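PDB 6LYJ: uracil-DNA glycosylase from Epstein-Barr virus, which belongs to the uracil-DNA glycosylase superfamily and adopts its compact alpha/beta fold, built round a four-stranded parallel sheet flanked by helices. Local coordinates for residues M188-K193 and L209-P214; Y119-R124 and Q228-N233; L29-W34 and A73-C78. One frame throughout, in Å; residues are numbered along the deposited sequence.

Three contacts illustrate how the chemistry of packing follows place in the fold. Contact 1 is buried and joins neighbouring strands of the parallel sheet through main-chain hydrogen bonds and a tryptophan. Contact 2, partly exposed, ties helix 113-125 to the loop before helix 235-245 through a shared carboxylate. The two meet directly, on the same side of the chain's centre: Phe230 packs on Trp190, and Gln212 bonds to Lys229. Contact 3 lies on the opposite side of that centre, its own centre about 25 Å and about 29 Å from those of contacts 1 and 2. It is largely aromatic and apolar, with waters bridging its polar atoms.

Contact 1 (M188-K193 and L209-P214); sequences MLWGAK and LTSQHP
Trp190 and Pro214 cross at about a right angle, with Pro214 CD lying 3.6 Å from Trp190 CB and both CD and CG of the proline close to CE3 of the indole. Trp190 leaves its strand on the sheet face that also carries Met188, Leu209 and Ser211, and its chi1 of -56° keeps CG beside the backbone N. The five-membered ring meets a different neighbour: Ser211 OG approaches Trp190 CD1 to 3.5 Å. Ser211 OG donates to Gln212 O at 2.9 Å and bonds to Asn233 ND2, while the indole NE1 pairs with ND1 of His235. Both Ser211 OG and Trp190 NE1 are thus satisfied in this buried setting.

Beneath these side chains the two strands run parallel. Leu189 N donates to Leu209 O over 2.8 Å, almost perfectly straight at 179°, and Gly191 N gives a nearly straight bond to Ser211 O at 2.9 Å. Between them, the bond from Ser211 N to Leu189 O is weak at 3.3 Å. Leu189 and Thr210 point to the other face. Past the ladder, Gly191 has no side chain to hold the chains apart, and His213 CB comes within 4.0 Å of Gly191 CA. The imidazole is turned with CD2 3.5 Å from Trp190 O, while its ND1 bonds to Ser215 N.

An acidic side chain of another protein chain accepts a hydrogen bond from Ala192 N nearby. Together the segments form the parallel ladder of a beta-alpha-beta unit, made by strand 186-190, helix 191-195 and strand 207-211, leading into the His-Pro-Ser-Pro motif of the uracil-DNA glycosylase fold.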
loop_
_atom_site.group_PDB
_atom_site.type_symbol
_atom_site.label_atom_id
_atom_site.label_comp_id
_atom_site.label_asym_id
_atom_site.label_seq_id
_atom_site.Cartn_x
_atom_site.Cartn_y
_atom_site.Cartn_z
ATOM N N MET A 188 -0.563 8.019 -10.173
ATOM C CA MET A 188 0.692 7.626 -9.535
ATOM C C MET A 188 0.625 6.135 -9.217
ATOM O O MET A 188 -0.140 5.715 -8.341
ATOM C CB MET A 188 0.951 8.446 -8.272
ATOM C CG MET A 188 1.012 9.960 -8.483
ATOM S SD MET A 188 1.359 10.826 -6.939
ATOM C CE MET A 188 1.401 12.536 -7.473
ATOM N N LEU A 189 1.432 5.345 -9.921
ATOM C CA LEU A 189 1.449 3.890 -9.802
ATOM C C LEU A 189 2.789 3.461 -9.209
ATOM O O LEU A 189 3.817 3.515 -9.891
ATOM C CB LEU A 189 1.212 3.242 -11.167
ATOM C CG LEU A 189 0.030 3.825 -11.954
ATOM C CD1 LEU A 189 -0.152 3.142 -13.303
ATOM C CD2 LEU A 189 -1.240 3.715 -11.136
ATOM N N TRP A 190 2.774 3.029 -7.947
ATOM C CA TRP A 190 3.987 2.674 -7.213
ATOM C C TRP A 190 4.052 1.163 -7.022
ATOM O O TRP A 190 3.172 0.579 -6.385
ATOM C CB TRP A 190 4.017 3.372 -5.854
ATOM C CG TRP A 190 3.896 4.861 -5.933
ATOM C CD1 TRP A 190 4.407 5.674 -6.900
ATOM C CD2 TRP A 190 3.212 5.716 -5.010
ATOM N NE1 TRP A 190 4.090 6.983 -6.635
ATOM C CE2 TRP A 190 3.357 7.037 -5.480
ATOM C CE3 TRP A 190 2.493 5.493 -3.831
ATOM C CZ2 TRP A 190 2.808 8.134 -4.811
ATOM C CZ3 TRP A 190 1.948 6.585 -3.170
ATOM C CH2 TRP A 190 2.113 7.888 -3.661
ATOM N N GLY A 191 5.107 0.539 -7.542
ATOM C CA GLY A 191 5.276 -0.895 -7.427
ATOM C C GLY A 191 4.635 -1.660 -8.574
ATOM O O GLY A 191 3.946 -1.107 -9.434
ATOM N N ALA A 192 4.863 -2.977 -8.570
ATOM C CA ALA A 192 4.431 -3.815 -9.686
ATOM C C ALA A 192 2.912 -3.928 -9.749
ATOM O O ALA A 192 2.324 -3.866 -10.838
ATOM C CB ALA A 192 5.071 -5.204 -9.587
ATOM N N LYS A 193 2.259 -4.130 -8.600
ATOM C CA LYS A 193 0.812 -4.319 -8.602
ATOM C C LYS A 193 0.106 -3.098 -9.177
ATOM O O LYS A 193 -0.700 -3.212 -10.106
ATOM C CB LYS A 193 0.315 -4.608 -7.184
ATOM C CG LYS A 193 0.847 -5.902 -6.595
ATOM C CD LYS A 193 0.481 -7.102 -7.455
ATOM C CE LYS A 193 -0.852 -7.692 -7.034
ATOM N NZ LYS A 193 -0.967 -9.116 -7.461
ATOM N N LEU A 209 2.607 8.418 -13.829
ATOM C CA LEU A 209 3.875 8.410 -13.115
ATOM C C LEU A 209 4.069 7.053 -12.453
ATOM O O LEU A 209 3.185 6.577 -11.731
ATOM C CB LEU A 209 3.917 9.524 -12.066
ATOM C CG LEU A 209 3.684 10.948 -12.580
ATOM C CD1 LEU A 209 3.510 11.923 -11.426
ATOM C CD2 LEU A 209 4.846 11.377 -13.468
ATOM N N THR A 210 5.219 6.433 -12.701
ATOM C CA THR A 210 5.520 5.120 -12.155
ATOM C C THR A 210 6.854 5.159 -11.427
ATOM O O THR A 210 7.744 5.948 -11.762
ATOM C CB THR A 210 5.574 4.042 -13.247
ATOM O OG1 THR A 210 6.670 4.312 -14.126
ATOM C CG2 THR A 210 4.281 4.015 -14.049
ATOM N N SER A 211 6.980 4.296 -10.426
ATOM C CA SER A 211 8.232 4.103 -9.704
ATOM C C SER A 211 8.095 2.836 -8.871
ATOM O O SER A 211 7.034 2.202 -8.834
ATOM C CB SER A 211 8.575 5.307 -8.822
ATOM O OG SER A 211 7.793 5.317 -7.642
ATOM N N GLN A 212 9.181 2.477 -8.193
ATOM C CA GLN A 212 9.110 1.421 -7.199
ATOM C C GLN A 212 8.204 1.836 -6.044
ATOM O O GLN A 212 7.888 3.014 -5.854
ATOM C CB GLN A 212 10.501 1.075 -6.677
ATOM C CG GLN A 212 11.317 0.245 -7.642
ATOM C CD GLN A 212 12.628 -0.200 -7.043
ATOM O OE1 GLN A 212 13.195 0.480 -6.190
ATOM N NE2 GLN A 212 13.116 -1.353 -7.479
ATOM N N HIS A 213 7.804 0.844 -5.260
ATOM C CA HIS A 213 6.892 1.064 -4.155
ATOM C C HIS A 213 7.589 1.860 -3.051
ATOM O O HIS A 213 8.800 1.734 -2.858
ATOM C CB HIS A 213 6.413 -0.282 -3.616
ATOM C CG HIS A 213 5.163 -0.205 -2.798
ATOM N ND1 HIS A 213 5.172 0.082 -1.450
ATOM C CD2 HIS A 213 3.865 -0.389 -3.136
ATOM C CE1 HIS A 213 3.934 0.076 -0.994
ATOM N NE2 HIS A 213 3.121 -0.211 -1.995
ATOM N N PRO A 214 6.852 2.706 -2.323
ATOM C CA PRO A 214 7.466 3.450 -1.214
ATOM C C PRO A 214 7.803 2.602 0.003
ATOM O O PRO A 214 8.399 3.131 0.948
ATOM C CB PRO A 214 6.397 4.497 -0.873
ATOM C CG PRO A 214 5.110 3.834 -1.271
ATOM C CD PRO A 214 5.452 3.114 -2.542
#

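Contact 2 (Y119-R124 and Q228-N233)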
loop_
_atom_site.group_PDB
_atom_site.type_symbol
_atom_site.label_atom_id
_atom_site.label_comp_id
_atom_site.label_asym_id
_atom_site.label_seq_id
_atom_site.Cartn_x
_atom_site.Cartn_y
_atom_site.Cartn_z
ATOM N N TYR A 119 6.002 10.670 2.834
ATOM C CA TYR A 119 6.343 11.942 3.465
ATOM C C TYR A 119 7.792 12.325 3.189
ATOM O O TYR A 119 8.101 13.503 2.983
ATOM C CB TYR A 119 6.110 11.865 4.976
ATOM C CG TYR A 119 4.664 11.806 5.411
ATOM C CD1 TYR A 119 3.632 12.071 4.521
ATOM C CD2 TYR A 119 4.335 11.507 6.727
ATOM C CE1 TYR A 119 2.312 12.007 4.925
ATOM C CE2 TYR A 119 3.022 11.459 7.145
ATOM C CZ TYR A 119 2.015 11.712 6.243
ATOM O OH TYR A 119 0.709 11.672 6.666
ATOM N N ALA A 120 8.699 11.342 3.216
ATOM C CA ALA A 120 10.113 11.628 2.980
ATOM C C ALA A 120 10.341 12.153 1.568
ATOM O O ALA A 120 11.131 13.080 1.357
ATOM C CB ALA A 120 10.955 10.373 3.228
ATOM N N GLU A 121 9.655 11.568 0.585
ATOM C CA GLU A 121 9.791 12.062 -0.783
ATOM C C GLU A 121 9.161 13.442 -0.942
ATOM O O GLU A 121 9.704 14.303 -1.648
ATOM C CB GLU A 121 9.176 11.066 -1.766
ATOM C CG GLU A 121 8.940 11.622 -3.169
ATOM C CD GLU A 121 10.207 12.099 -3.865
ATOM O OE1 GLU A 121 11.323 11.689 -3.475
ATOM O OE2 GLU A 121 10.079 12.893 -4.822
ATOM N N LEU A 122 8.035 13.682 -0.268
ATOM C CA LEU A 122 7.438 15.014 -0.287
ATOM C C LEU A 122 8.395 16.044 0.304
ATOM O O LEU A 122 8.528 17.158 -0.218
ATOM C CB LEU A 122 6.117 15.001 0.479
ATOM C CG LEU A 122 4.883 14.503 -0.274
ATOM C CD1 LEU A 122 3.842 14.038 0.721
ATOM C CD2 LEU A 122 4.312 15.578 -1.178
ATOM N N HIS A 123 9.059 15.687 1.403
ATOM C CA HIS A 123 9.973 16.604 2.073
ATOM C C HIS A 123 11.217 16.863 1.230
ATOM O O HIS A 123 11.728 17.990 1.195
ATOM C CB HIS A 123 10.351 16.038 3.441
ATOM C CG HIS A 123 11.209 16.950 4.259
ATOM N ND1 HIS A 123 12.183 16.482 5.115
ATOM C CD2 HIS A 123 11.241 18.299 4.356
ATOM C CE1 HIS A 123 12.780 17.505 5.700
ATOM N NE2 HIS A 123 12.225 18.619 5.257
ATOM N N ARG A 124 11.726 15.829 0.553
ATOM C CA ARG A 124 12.844 16.022 -0.367
ATOM C C ARG A 124 12.462 16.950 -1.515
ATOM O O ARG A 124 13.223 17.856 -1.877
ATOM C CB ARG A 124 13.323 14.673 -0.910
ATOM C CG ARG A 124 14.504 14.774 -1.876
ATOM C CD ARG A 124 14.568 13.574 -2.822
ATOM N NE ARG A 124 13.479 13.577 -3.796
ATOM C CZ ARG A 124 13.441 14.345 -4.880
ATOM N NH1 ARG A 124 14.435 15.181 -5.142
ATOM N NH2 ARG A 124 12.406 14.278 -5.708
ATOM N N GLN A 228 12.611 3.349 -11.551
ATOM C CA GLN A 228 13.185 4.364 -10.684
ATOM C C GLN A 228 12.777 4.127 -9.231
ATOM O O GLN A 228 11.696 3.606 -8.942
ATOM C CB GLN A 228 12.749 5.742 -11.181
ATOM C CG GLN A 228 12.495 6.785 -10.130
ATOM C CD GLN A 228 12.210 8.136 -10.741
ATOM O OE1 GLN A 228 11.166 8.341 -11.359
ATOM N NE2 GLN A 228 13.143 9.068 -10.580
ATOM N N LYS A 229 13.674 4.480 -8.312
ATOM C CA LYS A 229 13.376 4.378 -6.888
ATOM C C LYS A 229 12.269 5.347 -6.487
ATOM O O LYS A 229 12.092 6.408 -7.091
ATOM C CB LYS A 229 14.629 4.683 -6.065
ATOM C CG LYS A 229 15.655 3.578 -6.083
ATOM C CD LYS A 229 15.255 2.502 -5.109
ATOM C CE LYS A 229 16.277 1.393 -5.052
ATOM N NZ LYS A 229 15.577 0.104 -4.830
ATOM N N PHE A 230 11.511 4.972 -5.453
ATOM C CA PHE A 230 10.466 5.868 -4.967
ATOM C C PHE A 230 11.068 7.185 -4.489
ATOM O O PHE A 230 10.684 8.263 -4.955
ATOM C CB PHE A 230 9.647 5.218 -3.854
ATOM C CG PHE A 230 8.497 6.071 -3.398
ATOM C CD1 PHE A 230 7.271 5.999 -4.038
ATOM C CD2 PHE A 230 8.657 6.982 -2.363
ATOM C CE1 PHE A 230 6.214 6.802 -3.637
ATOM C CE2 PHE A 230 7.608 7.783 -1.957
ATOM C CZ PHE A 230 6.384 7.695 -2.594
ATOM N N LEU A 231 11.993 7.116 -3.533
ATOM C CA LEU A 231 12.668 8.324 -3.077
ATOM C C LEU A 231 13.451 8.930 -4.232
ATOM O O LEU A 231 14.348 8.289 -4.789
ATOM C CB LEU A 231 13.592 8.009 -1.903
ATOM C CG LEU A 231 14.282 9.220 -1.272
ATOM C CD1 LEU A 231 13.273 10.099 -0.547
ATOM C CD2 LEU A 231 15.388 8.778 -0.329
ATOM N N GLY A 232 13.107 10.161 -4.600
ATOM C CA GLY A 232 13.667 10.775 -5.782
ATOM C C GLY A 232 12.788 10.712 -7.013
ATOM O O GLY A 232 13.190 11.227 -8.062
ATOM N N ASN A 233 11.606 10.094 -6.932
ATOM C CA ASN A 233 10.792 9.964 -8.136
ATOM C C ASN A 233 10.172 11.288 -8.567
ATOM O O ASN A 233 9.749 11.406 -9.722
ATOM C CB ASN A 233 9.711 8.886 -7.951
ATOM C CG ASN A 233 8.653 9.252 -6.914
ATOM O OD1 ASN A 233 8.537 10.394 -6.476
ATOM N ND2 ASN A 233 7.858 8.264 -6.532
#
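Glu121 on helix 113-125 grips Gly232 in the type II beta turn Phe230 to Asn233, which lies in the loop leading to helix 235-245. The tight part of the contact centres on the Glu121 carboxylate. Gly232 N donates to Glu121 OE1 at 2.6 Å, coming in 43° above the carboxylate plane. From the opposite face of that plane Arg124, one turn on along the same helix, reaches Glu121 OE1 through NE at 2.9 Å, and Arg124 NH2 makes a salt bridge of 2.8 Å to the syn lone pair of Glu121 OE2. This side-on grip, with a further bond from Arg124 NH2 to Asn234 OD1, restrains the rotation of both groups. It also lays a guanidinium face over the turn, with Arg124 NE 3.4 Å from Gly232 CA. The bend of Glu121 at chi2 (60°) carries CD toward the loop.

On the buried side, Glu121 CB lies 3.6 Å from Phe230 CE2, and Asn233 ND2 stands over the rim of one Phe230 face while bonding to Ser211 OG. Two acceptors, Glu121 OE2 and Asn233 OD1, are neighbours here; Asn234 N serves the first and His235 N the second, which probably eases their repulsion.

The outer side is looser. Leu231, at the second position of the turn, is exposed and brings a single methyl to the helix: its CD1 lies 4.4 Å from Ala120 CB and 4.4 Å from Arg124 CD.

Contact 3 (L29-W34 and A73-C78); sequences LLPDLW and AWARFC
The start of helix 32-38, with Pro31 at its N-cap, packs through Pro31 and Trp34 onto the 3-10 turn 73-75 and the residues after it. The contact is centred on a T-shaped (edge-to-face) pair of tryptophans. The edge of Trp74 points at a face of Trp34, the six-membered ring centroids 5.2 Å apart and the planes at 78°. Trp74 CZ3 is the touching atom, 3.8 Å from Trp34 CH2.

Ala75 fits into the corner between the two indoles. Its CB makes a CH-pi contact with Trp34, 3.7 Å from the centroid of the five-membered ring, and also lies over one face of Trp74. Leu30 CD2 lies 4.2 Å from Ala75 CB. At the surface, Pro31 and Arg76 cross at about a right angle, with Pro31 CG 3.7 Å from Arg76 CG.

Strand 145-149 and helix 167-181 bury the aromatic pair further, Leu146 touching both tryptophans, Val174 and Leu178 packing on Trp34, and Phe170 on Trp74. Contact 3 thus joins helix 32-38, the first in the model, to the alpha/beta fold.

Waters bridge the polar atoms on the two segments. One, in the plane of the Trp34 ring, accepts from Trp34 NE1 at 2.7 Å and donates to Cys78 O at 2.7 Å. Arg76 has a guanidinium face over Ala73 CA and bonds through NH2 to Asp69 O. Its NH1 donates at 3.0 Å to a second water, which in turn donates to Leu29 O.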
loop_
_atom_site.group_PDB
_atom_site.type_symbol
_atom_site.label_atom_id
_atom_site.label_comp_id
_atom_site.label_asym_id
_atom_site.label_seq_id
_atom_site.Cartn_x
_atom_site.Cartn_y
_atom_site.Cartn_z
ATOM N N LEU A 29 -23.680 1.877 -1.985
ATOM C CA LEU A 29 -22.755 2.468 -1.018
ATOM C C LEU A 29 -22.020 3.691 -1.552
ATOM O O LEU A 29 -21.346 4.390 -0.789
ATOM C CB LEU A 29 -21.737 1.430 -0.540
ATOM C CG LEU A 29 -22.303 0.194 0.156
ATOM C CD1 LEU A 29 -21.191 -0.811 0.423
ATOM C CD2 LEU A 29 -23.009 0.587 1.447
ATOM N N LEU A 30 -22.124 3.950 -2.840
ATOM C CA LEU A 30 -21.443 5.077 -3.460
ATOM C C LEU A 30 -22.287 6.344 -3.359
ATOM O O LEU A 30 -23.519 6.278 -3.363
ATOM C CB LEU A 30 -21.158 4.778 -4.930
ATOM C CG LEU A 30 -20.022 3.794 -5.226
ATOM C CD1 LEU A 30 -20.072 3.381 -6.682
ATOM C CD2 LEU A 30 -18.677 4.408 -4.898
ATOM N N PRO A 31 -21.643 7.508 -3.281
ATOM C CA PRO A 31 -22.390 8.769 -3.319
ATOM C C PRO A 31 -23.062 8.959 -4.666
ATOM O O PRO A 31 -22.637 8.412 -5.689
ATOM C CB PRO A 31 -21.316 9.839 -3.078
ATOM C CG PRO A 31 -20.105 9.090 -2.603
ATOM C CD PRO A 31 -20.192 7.735 -3.208
ATOM N N ASP A 32 -24.131 9.758 -4.652
ATOM C CA ASP A 32 -24.922 9.968 -5.861
ATOM C C ASP A 32 -24.077 10.549 -6.990
ATOM O O ASP A 32 -24.292 10.225 -8.164
ATOM C CB ASP A 32 -26.108 10.886 -5.558
ATOM C CG ASP A 32 -27.116 10.250 -4.616
ATOM O OD1 ASP A 32 -27.359 9.030 -4.732
ATOM O OD2 ASP A 32 -27.666 10.974 -3.760
ATOM N N LEU A 33 -23.126 11.428 -6.662
ATOM C CA LEU A 33 -22.272 11.992 -7.704
ATOM C C LEU A 33 -21.450 10.907 -8.387
ATOM O O LEU A 33 -21.235 10.952 -9.602
ATOM C CB LEU A 33 -21.363 13.064 -7.108
ATOM C CG LEU A 33 -22.023 14.423 -6.886
ATOM C CD1 LEU A 33 -21.123 15.294 -6.036
ATOM C CD2 LEU A 33 -22.340 15.103 -8.211
ATOM N N TRP A 34 -21.011 9.900 -7.627
ATOM C CA TRP A 34 -20.263 8.801 -8.228
ATOM C C TRP A 34 -21.162 7.910 -9.071
ATOM O O TRP A 34 -20.732 7.401 -10.112
ATOM C CB TRP A 34 -19.529 7.997 -7.157
ATOM C CG TRP A 34 -18.152 8.528 -6.931
ATOM C CD1 TRP A 34 -17.780 9.524 -6.076
ATOM C CD2 TRP A 34 -16.960 8.113 -7.609
ATOM N NE1 TRP A 34 -16.424 9.742 -6.166
ATOM C CE2 TRP A 34 -15.899 8.889 -7.101
ATOM C CE3 TRP A 34 -16.687 7.154 -8.591
ATOM C CZ2 TRP A 34 -14.585 8.735 -7.541
ATOM C CZ3 TRP A 34 -15.382 7.004 -9.028
ATOM C CH2 TRP A 34 -14.349 7.789 -8.504
ATOM N N ALA A 73 -15.319 5.568 1.684
ATOM C CA ALA A 73 -14.945 6.907 2.138
ATOM C C ALA A 73 -14.094 7.634 1.107
ATOM O O ALA A 73 -14.198 8.858 0.968
ATOM C CB ALA A 73 -14.203 6.829 3.475
ATOM N N TRP A 74 -13.266 6.892 0.362
ATOM C CA TRP A 74 -12.424 7.473 -0.680
ATOM C C TRP A 74 -13.219 8.218 -1.743
ATOM O O TRP A 74 -12.639 9.014 -2.488
ATOM C CB TRP A 74 -11.604 6.376 -1.358
ATOM C CG TRP A 74 -12.457 5.270 -1.900
ATOM C CD1 TRP A 74 -12.845 4.135 -1.245
ATOM C CD2 TRP A 74 -13.059 5.208 -3.198
ATOM N NE1 TRP A 74 -13.635 3.362 -2.059
ATOM C CE2 TRP A 74 -13.785 3.999 -3.264
ATOM C CE3 TRP A 74 -13.045 6.048 -4.314
ATOM C CZ2 TRP A 74 -14.493 3.614 -4.401
ATOM C CZ3 TRP A 74 -13.749 5.662 -5.444
ATOM C CH2 TRP A 74 -14.464 4.458 -5.478
ATOM N N ALA A 75 -14.522 7.973 -1.842
ATOM C CA ALA A 75 -15.343 8.603 -2.863
ATOM C C ALA A 75 -16.106 9.824 -2.365
ATOM O O ALA A 75 -16.802 10.459 -3.159
ATOM C CB ALA A 75 -16.330 7.581 -3.436
ATOM N N ARG A 76 -16.001 10.167 -1.081
ATOM C CA ARG A 76 -16.870 11.174 -0.482
ATOM C C ARG A 76 -16.196 12.522 -0.233
ATOM O O ARG A 76 -16.825 13.402 0.359
ATOM C CB ARG A 76 -17.460 10.652 0.831
ATOM C CG ARG A 76 -18.332 9.410 0.676
ATOM C CD ARG A 76 -19.195 9.173 1.916
ATOM N NE ARG A 76 -18.425 8.729 3.077
ATOM C CZ ARG A 76 -18.336 7.464 3.472
ATOM N NH1 ARG A 76 -18.969 6.513 2.798
ATOM N NH2 ARG A 76 -17.619 7.148 4.545
ATOM N N PHE A 77 -14.955 12.729 -0.679
ATOM C CA PHE A 77 -14.255 13.959 -0.321
ATOM C C PHE A 77 -14.269 15.021 -1.412
ATOM O O PHE A 77 -13.922 16.173 -1.133
ATOM C CB PHE A 77 -12.791 13.667 0.044
ATOM C CG PHE A 77 -12.605 13.007 1.380
ATOM C CD1 PHE A 77 -12.753 11.639 1.525
ATOM C CD2 PHE A 77 -12.264 13.763 2.495
ATOM C CE1 PHE A 77 -12.571 11.035 2.757
ATOM C CE2 PHE A 77 -12.086 13.167 3.731
ATOM C CZ PHE A 77 -12.240 11.801 3.863
ATOM N N CYS A 78 -14.683 14.681 -2.629
ATOM C CA CYS A 78 -14.768 15.674 -3.689
ATOM C C CYS A 78 -15.666 15.127 -4.782
ATOM O O CYS A 78 -15.933 13.923 -4.847
ATOM C CB CYS A 78 -13.388 16.031 -4.257
ATOM S SG CYS A 78 -12.631 14.735 -5.260
HETATM O O HOH W 1 -20.649 6.731 0.315
HETATM O O HOH W 2 -14.587 11.674 -5.515
#